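Local coordinates for protein pentalenene synthase (Streptomyces chartreusis NRRL 3882, PDB 6Q4S) that probably converts (2E,6E)-farnesyl diphosphate, with magnesium as cofactor, into the bicyclic sesquiterpene alcohol 7-epi-alpha-eudesmol by a 1,10-cyclisation, at residues H18-W29 with A63-S74. Numbering follows the deposited sequence.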
ATOM      1  N   HIS A  18     -15.978  11.614  24.868  1.00 36.61           N
ATOM      2  CA  HIS A  18     -14.636  12.151  25.146  1.00 34.06           C
ATOM      3  C   HIS A  18     -14.250  13.401  24.440  1.00 35.17           C
ATOM      4  O   HIS A  18     -13.077  13.844  24.474  1.00 35.41           O
ATOM      5  CB  HIS A  18     -13.625  11.044  24.830  1.00 41.80           C
ATOM      6  CG  HIS A  18     -13.967   9.767  25.489  1.00 44.13           C
ATOM      7  ND1 HIS A  18     -14.232   9.702  26.843  1.00 51.16           N
ATOM      8  CD2 HIS A  18     -14.086   8.509  25.008  1.00 49.66           C
ATOM      9  CE1 HIS A  18     -14.494   8.445  27.161  1.00 57.99           C
ATOM     10  NE2 HIS A  18     -14.432   7.704  26.064  1.00 52.48           N
ATOM     11  N   LEU A  19     -15.219  14.063  23.832  1.00 35.72           N
ATOM     12  CA  LEU A  19     -14.878  15.241  23.044  1.00 34.84           C
ATOM     13  C   LEU A  19     -14.069  16.256  23.789  1.00 37.66           C
ATOM     14  O   LEU A  19     -12.991  16.686  23.320  1.00 33.35           O
ATOM     15  CB  LEU A  19     -16.170  15.855  22.463  1.00 36.34           C
ATOM     16  CG  LEU A  19     -16.049  17.203  21.793  1.00 41.97           C
ATOM     17  CD1 LEU A  19     -15.062  17.172  20.618  1.00 38.09           C
ATOM     18  CD2 LEU A  19     -17.471  17.616  21.368  1.00 42.11           C
ATOM     19  N   GLU A  20     -14.551  16.717  24.958  1.00 36.76           N
ATOM     20  CA  GLU A  20     -13.803  17.790  25.660  1.00 38.11           C
ATOM     21  C   GLU A  20     -12.482  17.303  26.260  1.00 33.68           C
ATOM     22  O   GLU A  20     -11.469  18.008  26.193  1.00 36.19           O
ATOM     23  CB  GLU A  20     -14.678  18.571  26.710  1.00 41.99           C
ATOM     24  CG  GLU A  20     -15.865  19.345  26.114  1.00 48.31           C
ATOM     25  CD  GLU A  20     -15.504  20.332  24.956  1.00 55.83           C
ATOM     26  OE1 GLU A  20     -14.390  20.913  24.923  1.00 61.43           O
ATOM     27  OE2 GLU A  20     -16.340  20.557  24.033  1.00 56.14           O
ATOM     28  N   TYR A  21     -12.473  16.091  26.800  1.00 35.61           N
ATOM     29  CA  TYR A  21     -11.223  15.525  27.381  1.00 36.53           C
ATOM     30  C   TYR A  21     -10.097  15.500  26.280  1.00 34.03           C
ATOM     31  O   TYR A  21      -8.979  16.007  26.463  1.00 33.46           O
ATOM     32  CB  TYR A  21     -11.520  14.082  27.874  1.00 40.62           C
ATOM     33  CG  TYR A  21     -10.283  13.311  28.211  1.00 45.76           C
ATOM     34  CD1 TYR A  21      -9.660  13.464  29.449  1.00 47.40           C
ATOM     35  CD2 TYR A  21      -9.679  12.477  27.260  1.00 46.69           C
ATOM     36  CE1 TYR A  21      -8.507  12.748  29.756  1.00 45.20           C
ATOM     37  CE2 TYR A  21      -8.508  11.788  27.551  1.00 51.95           C
ATOM     38  CZ  TYR A  21      -7.922  11.945  28.806  1.00 47.16           C
ATOM     39  OH  TYR A  21      -6.775  11.249  29.085  1.00 49.81           O
ATOM     40  N   ALA A  22     -10.453  14.941  25.138  1.00 32.49           N
ATOM     41  CA  ALA A  22      -9.479  14.749  24.015  1.00 30.56           C
ATOM     42  C   ALA A  22      -9.141  15.994  23.257  1.00 32.84           C
ATOM     43  O   ALA A  22      -7.950  16.237  22.917  1.00 33.83           O
ATOM     44  CB  ALA A  22      -9.978  13.666  23.117  1.00 32.42           C
ATOM     45  N   ARG A  23     -10.130  16.866  23.037  1.00 35.49           N
ATOM     46  CA  ARG A  23      -9.879  18.202  22.455  1.00 32.67           C
ATOM     47  C   ARG A  23      -8.770  18.909  23.181  1.00 37.68           C
ATOM     48  O   ARG A  23      -7.881  19.478  22.582  1.00 33.55           O
ATOM     49  CB  ARG A  23     -11.156  19.106  22.478  1.00 37.92           C
ATOM     50  CG  ARG A  23     -11.069  20.384  21.679  1.00 39.81           C
ATOM     51  CD  ARG A  23     -11.926  21.531  22.213  1.00 48.22           C
ATOM     52  NE  ARG A  23     -13.324  21.159  22.245  1.00 46.27           N
ATOM     53  CZ  ARG A  23     -14.112  21.170  21.172  1.00 50.85           C
ATOM     54  NH1 ARG A  23     -13.630  21.477  19.974  1.00 57.53           N
ATOM     55  NH2 ARG A  23     -15.377  20.827  21.283  1.00 49.14           N
ATOM     56  N   ALA A  24      -8.849  18.935  24.504  1.00 36.71           N
ATOM     57  CA  ALA A  24      -7.863  19.650  25.277  1.00 32.87           C
ATOM     58  C   ALA A  24      -6.440  19.102  25.075  1.00 29.42           C
ATOM     59  O   ALA A  24      -5.526  19.853  24.865  1.00 34.37           O
ATOM     60  CB  ALA A  24      -8.246  19.622  26.785  1.00 35.03           C
ATOM     61  N   ARG A  25      -6.277  17.808  25.122  1.00 31.62           N
ATOM     62  CA  ARG A  25      -4.951  17.210  24.840  1.00 36.65           C
ATOM     63  C   ARG A  25      -4.485  17.445  23.391  1.00 33.73           C
ATOM     64  O   ARG A  25      -3.282  17.661  23.107  1.00 33.35           O
ATOM     65  CB  ARG A  25      -5.017  15.722  25.133  1.00 38.78           C
ATOM     66  CG  ARG A  25      -5.184  15.436  26.617  1.00 49.16           C
ATOM     67  CD  ARG A  25      -5.231  13.958  26.889  1.00 63.88           C
ATOM     68  NE  ARG A  25      -4.530  13.606  28.121  1.00 83.95           N
ATOM     69  CZ  ARG A  25      -4.978  13.840  29.365  1.00 94.27           C
ATOM     70  NH1 ARG A  25      -6.154  14.445  29.582  1.00 95.58           N
ATOM     71  NH2 ARG A  25      -4.233  13.467  30.415  1.00 85.77           N
ATOM     72  N   HIS A  26      -5.451  17.339  22.485  1.00 32.30           N
ATOM     73  CA  HIS A  26      -5.213  17.478  21.019  1.00 33.16           C
ATOM     74  C   HIS A  26      -4.737  18.867  20.729  1.00 33.18           C
ATOM     75  O   HIS A  26      -3.760  19.066  20.005  1.00 34.55           O
ATOM     76  CB  HIS A  26      -6.483  17.156  20.165  1.00 33.52           C
ATOM     77  CG  HIS A  26      -6.352  17.620  18.761  1.00 35.28           C
ATOM     78  ND1 HIS A  26      -5.406  17.083  17.920  1.00 36.91           N
ATOM     79  CD2 HIS A  26      -6.939  18.637  18.086  1.00 33.24           C
ATOM     80  CE1 HIS A  26      -5.428  17.737  16.777  1.00 36.93           C
ATOM     81  NE2 HIS A  26      -6.357  18.674  16.847  1.00 35.68           N
ATOM     82  N   LEU A  27      -5.392  19.883  21.306  1.00 34.92           N
ATOM     83  CA  LEU A  27      -4.932  21.253  21.093  1.00 31.74           C
ATOM     84  C   LEU A  27      -3.536  21.594  21.588  1.00 32.69           C
ATOM     85  O   LEU A  27      -2.848  22.433  20.965  1.00 32.80           O
ATOM     86  CB  LEU A  27      -5.913  22.310  21.621  1.00 36.00           C
ATOM     87  CG  LEU A  27      -7.282  22.285  20.960  1.00 40.97           C
ATOM     88  CD1 LEU A  27      -8.233  23.185  21.779  1.00 44.54           C
ATOM     89  CD2 LEU A  27      -7.158  22.710  19.511  1.00 42.14           C
ATOM     90  N   ARG A  28      -3.139  21.006  22.704  1.00 31.22           N
ATOM     91  CA  ARG A  28      -1.754  21.146  23.182  1.00 32.73           C
ATOM     92  C   ARG A  28      -0.758  20.423  22.278  1.00 31.57           C
ATOM     93  O   ARG A  28       0.335  20.934  22.012  1.00 31.30           O
ATOM     94  CB  ARG A  28      -1.674  20.582  24.596  1.00 37.67           C
ATOM     95  CG  ARG A  28      -2.102  21.697  25.587  1.00 44.00           C
ATOM     96  CD  ARG A  28      -2.811  21.124  26.776  1.00 44.48           C
ATOM     97  NE  ARG A  28      -1.881  20.290  27.452  1.00 45.43           N
ATOM     98  CZ  ARG A  28      -2.172  19.158  28.046  1.00 43.18           C
ATOM     99  NH1 ARG A  28      -3.411  18.692  28.079  1.00 49.82           N
ATOM    100  NH2 ARG A  28      -1.172  18.490  28.618  1.00 49.36           N
ATOM    101  N   TRP A  29      -1.186  19.255  21.806  1.00 29.92           N
ATOM    102  CA  TRP A  29      -0.374  18.462  20.865  1.00 33.13           C
ATOM    103  C   TRP A  29      -0.067  19.212  19.567  1.00 31.40           C
ATOM    104  O   TRP A  29       1.067  19.170  19.093  1.00 31.78           O
ATOM    105  CB  TRP A  29      -1.048  17.145  20.633  1.00 33.07           C
ATOM    106  CG  TRP A  29      -0.306  16.158  19.698  1.00 34.56           C
ATOM    107  CD1 TRP A  29       0.573  15.162  20.077  1.00 36.93           C
ATOM    108  CD2 TRP A  29      -0.472  16.023  18.276  1.00 32.01           C
ATOM    109  NE1 TRP A  29       0.974  14.442  18.966  1.00 33.87           N
ATOM    110  CE2 TRP A  29       0.329  14.922  17.858  1.00 33.21           C
ATOM    111  CE3 TRP A  29      -1.224  16.704  17.325  1.00 32.34           C
ATOM    112  CZ2 TRP A  29       0.427  14.527  16.508  1.00 34.60           C
ATOM    113  CZ3 TRP A  29      -1.120  16.315  15.953  1.00 35.59           C
ATOM    114  CH2 TRP A  29      -0.294  15.240  15.574  1.00 33.33           C
ATOM    115  N   ALA A  63     -10.873   6.999  25.415  1.00 31.83           N
ATOM    116  CA  ALA A  63     -10.479   8.345  25.546  1.00 34.52           C
ATOM    117  C   ALA A  63      -9.077   8.611  25.014  1.00 35.84           C
ATOM    118  O   ALA A  63      -8.817   9.713  24.466  1.00 37.77           O
ATOM    119  CB  ALA A  63     -10.592   8.818  26.987  1.00 38.20           C
ATOM    120  N   ASP A  64      -8.128   7.692  25.217  1.00 34.30           N
ATOM    121  CA  ASP A  64      -6.778   7.994  24.782  1.00 36.59           C
ATOM    122  C   ASP A  64      -6.711   7.879  23.222  1.00 33.67           C
ATOM    123  O   ASP A  64      -5.917   8.551  22.593  1.00 35.49           O
ATOM    124  CB  ASP A  64      -5.765   7.043  25.394  1.00 42.55           C
ATOM    125  CG  ASP A  64      -5.605   7.225  26.917  1.00 54.38           C
ATOM    126  OD1 ASP A  64      -5.688   8.371  27.443  1.00 54.34           O
ATOM    127  OD2 ASP A  64      -5.355   6.189  27.556  1.00 62.13           O
ATOM    128  N   ASP A  65      -7.430   6.915  22.693  1.00 32.68           N
ATOM    129  CA  ASP A  65      -7.519   6.707  21.237  1.00 37.03           C
ATOM    130  C   ASP A  65      -8.281   7.840  20.545  1.00 39.42           C
ATOM    131  O   ASP A  65      -7.954   8.206  19.424  1.00 39.84           O
ATOM    132  CB  ASP A  65      -8.191   5.394  20.943  1.00 34.13           C
ATOM    133  CG  ASP A  65      -7.315   4.197  21.293  1.00 36.54           C
ATOM    134  OD1 ASP A  65      -6.076   4.341  21.432  1.00 33.01           O
ATOM    135  OD2 ASP A  65      -7.835   3.067  21.271  1.00 36.91           O
ATOM    136  N   MET A  66      -9.205   8.477  21.246  1.00 35.79           N
ATOM    137  CA  MET A  66      -9.864   9.658  20.693  1.00 33.16           C
ATOM    138  C   MET A  66      -8.852  10.759  20.494  1.00 33.23           C
ATOM    139  O   MET A  66      -8.858  11.465  19.458  1.00 30.02           O
ATOM    140  CB  MET A  66     -11.037  10.134  21.566  1.00 33.46           C
ATOM    141  CG  MET A  66     -11.792  11.321  20.999  1.00 36.85           C
ATOM    142  SD  MET A  66     -12.427  11.170  19.287  1.00 40.35           S
ATOM    143  CE  MET A  66     -13.505   9.846  19.550  1.00 35.77           C
ATOM    144  N   VAL A  67      -7.909  10.884  21.430  1.00 30.24           N
ATOM    145  CA  VAL A  67      -6.828  11.846  21.249  1.00 30.60           C
ATOM    146  C   VAL A  67      -5.960  11.571  19.942  1.00 32.69           C
ATOM    147  O   VAL A  67      -5.715  12.480  19.197  1.00 30.67           O
ATOM    148  CB  VAL A  67      -5.857  11.915  22.454  1.00 35.21           C
ATOM    149  CG1 VAL A  67      -4.812  13.005  22.169  1.00 33.57           C
ATOM    150  CG2 VAL A  67      -6.626  12.307  23.736  1.00 34.73           C
ATOM    151  N   VAL A  68      -5.563  10.325  19.754  1.00 36.64           N
ATOM    152  CA  VAL A  68      -4.767   9.886  18.601  1.00 34.59           C
ATOM    153  C   VAL A  68      -5.577  10.182  17.325  1.00 34.99           C
ATOM    154  O   VAL A  68      -5.039  10.725  16.365  1.00 34.37           O
ATOM    155  CB  VAL A  68      -4.475   8.388  18.735  1.00 37.42           C
ATOM    156  CG1 VAL A  68      -3.881   7.789  17.434  1.00 39.93           C
ATOM    157  CG2 VAL A  68      -3.515   8.157  19.880  1.00 40.23           C
ATOM    158  N   LEU A  69      -6.876   9.882  17.350  1.00 32.15           N
ATOM    159  CA  LEU A  69      -7.748  10.165  16.195  1.00 29.57           C
ATOM    160  C   LEU A  69      -7.867  11.641  15.843  1.00 34.22           C
ATOM    161  O   LEU A  69      -7.768  12.002  14.666  1.00 31.67           O
ATOM    162  CB  LEU A  69      -9.077   9.449  16.292  1.00 30.51           C
ATOM    163  CG  LEU A  69      -9.011   7.932  16.226  1.00 31.68           C
ATOM    164  CD1 LEU A  69     -10.211   7.334  16.934  1.00 35.12           C
ATOM    165  CD2 LEU A  69      -8.830   7.319  14.818  1.00 36.70           C
ATOM    166  N   MET A  70      -8.015  12.516  16.830  1.00 27.24           N
ATOM    167  CA  MET A  70      -8.020  13.922  16.586  1.00 30.51           C
ATOM    168  C   MET A  70      -6.675  14.387  16.059  1.00 31.75           C
ATOM    169  O   MET A  70      -6.600  15.251  15.174  1.00 32.11           O
ATOM    170  CB  MET A  70      -8.352  14.734  17.821  1.00 26.39           C
ATOM    171  CG  MET A  70      -9.751  14.401  18.379  1.00 30.43           C
ATOM    172  SD  MET A  70     -10.047  15.396  19.863  1.00 32.64           S
ATOM    173  CE  MET A  70     -11.799  14.997  20.006  1.00 31.61           C
ATOM    174  N   ASN A  71      -5.595  13.849  16.634  1.00 31.14           N
ATOM    175  CA  ASN A  71      -4.305  14.257  16.181  1.00 31.48           C
ATOM    176  C   ASN A  71      -4.171  13.918  14.621  1.00 29.71           C
ATOM    177  O   ASN A  71      -3.746  14.754  13.809  1.00 31.01           O
ATOM    178  CB  ASN A  71      -3.198  13.582  17.024  1.00 30.19           C
ATOM    179  CG  ASN A  71      -3.180  14.046  18.479  1.00 28.37           C
ATOM    180  OD1 ASN A  71      -3.711  15.107  18.839  1.00 27.23           O
ATOM    181  ND2 ASN A  71      -2.429  13.309  19.285  1.00 28.48           N
ATOM    182  N   TRP A  72      -4.458  12.696  14.292  1.00 31.56           N
ATOM    183  CA  TRP A  72      -4.499  12.251  12.895  1.00 37.72           C
ATOM    184  C   TRP A  72      -5.365  13.112  11.980  1.00 38.39           C
ATOM    185  O   TRP A  72      -4.884  13.640  10.989  1.00 35.62           O
ATOM    186  CB  TRP A  72      -5.025  10.880  12.863  1.00 37.71           C
ATOM    187  CG  TRP A  72      -5.063  10.266  11.544  1.00 34.47           C
ATOM    188  CD1 TRP A  72      -4.124  10.320  10.567  1.00 40.20           C
ATOM    189  CD2 TRP A  72      -6.104   9.483  11.062  1.00 36.25           C
ATOM    190  NE1 TRP A  72      -4.518   9.586   9.479  1.00 34.10           N
ATOM    191  CE2 TRP A  72      -5.753   9.076   9.745  1.00 36.13           C
ATOM    192  CE3 TRP A  72      -7.334   9.099  11.584  1.00 34.76           C
ATOM    193  CZ2 TRP A  72      -6.554   8.220   9.004  1.00 38.33           C
ATOM    194  CZ3 TRP A  72      -8.131   8.306  10.853  1.00 35.22           C
ATOM    195  CH2 TRP A  72      -7.751   7.863   9.567  1.00 40.05           C
ATOM    196  N   PHE A  73      -6.620  13.300  12.375  1.00 38.34           N
ATOM    197  CA  PHE A  73      -7.499  14.230  11.721  1.00 46.31           C
ATOM    198  C   PHE A  73      -6.812  15.552  11.389  1.00 43.35           C
ATOM    199  O   PHE A  73      -6.993  16.064  10.312  1.00 39.77           O
ATOM    200  CB  PHE A  73      -8.703  14.562  12.598  1.00 46.16           C
ATOM    201  CG  PHE A  73     -10.007  14.124  12.064  1.00 44.82           C
ATOM    202  CD1 PHE A  73     -10.774  14.987  11.331  1.00 49.89           C
ATOM    203  CD2 PHE A  73     -10.536  12.886  12.391  1.00 53.18           C
ATOM    204  CE1 PHE A  73     -12.014  14.609  10.866  1.00 48.00           C
ATOM    205  CE2 PHE A  73     -11.815  12.512  11.974  1.00 43.58           C
ATOM    206  CZ  PHE A  73     -12.531  13.356  11.196  1.00 44.97           C
ATOM    207  N   SER A  74      -6.084  16.135  12.333  1.00 35.42           N
ATOM    208  CA  SER A  74      -5.485  17.385  12.092  1.00 39.29           C
ATOM    209  C   SER A  74      -4.425  17.356  10.962  1.00 41.29           C
ATOM    210  O   SER A  74      -4.213  18.406  10.340  1.00 39.03           O
ATOM    211  CB  SER A  74      -4.859  18.005  13.371  1.00 42.43           C
ATOM    212  OG  SER A  74      -3.692  17.332  13.793  1.00 40.56           O
TER
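His26 and Trp29 both swing CG opposite their own backbone N, while Asn71 sets CG opposite its carbonyl carbon (chi1 -67°), bringing the imidazole and the indole onto the amide of Asn71. That amide lies almost parallel to the Trp29 indole, the planes 8° apart, with Asn71 CG 3.4 Å from Trp29 CD2; Asn71 CB continues the cover over the six-membered ring. His26 ND1 donates a nearly straight bond of 2.8 Å to a lone pair of Asn71 OD1, within both the ring and carbonyl planes. Tyr45 takes up the other ring nitrogen of His26, and Glu125 binds Trp29 NE1, so both rings are anchored from outside the pair. Met70 CB leans on a His26 face, 3.6 Å from His26 CG, and its extended chain lays SD against the backbone of the 19-32 helix, 3.5 Å from Arg23 N.

Close helix packing takes over toward the N-terminal ends. Ala22 is a knob among Ala63, Met66, Val67 and Met70, its CB 3.6 Å from Met66 CG; Val67 returns the fit among Tyr21, Ala22, Arg25 and His26, and Met70 among Leu19, Ala22, Arg23 and His26. Ala63 CB sits over the centre of a His18 ring face in a CH-pi contact, 3.7 Å from His18 ND1. With axes 8.6 Å apart crossing at -48°, this is knobs-into-holes packing in an all-helical class I terpene synthase fold, on the helix that leads into the DDXXD motif, the probable magnesium site.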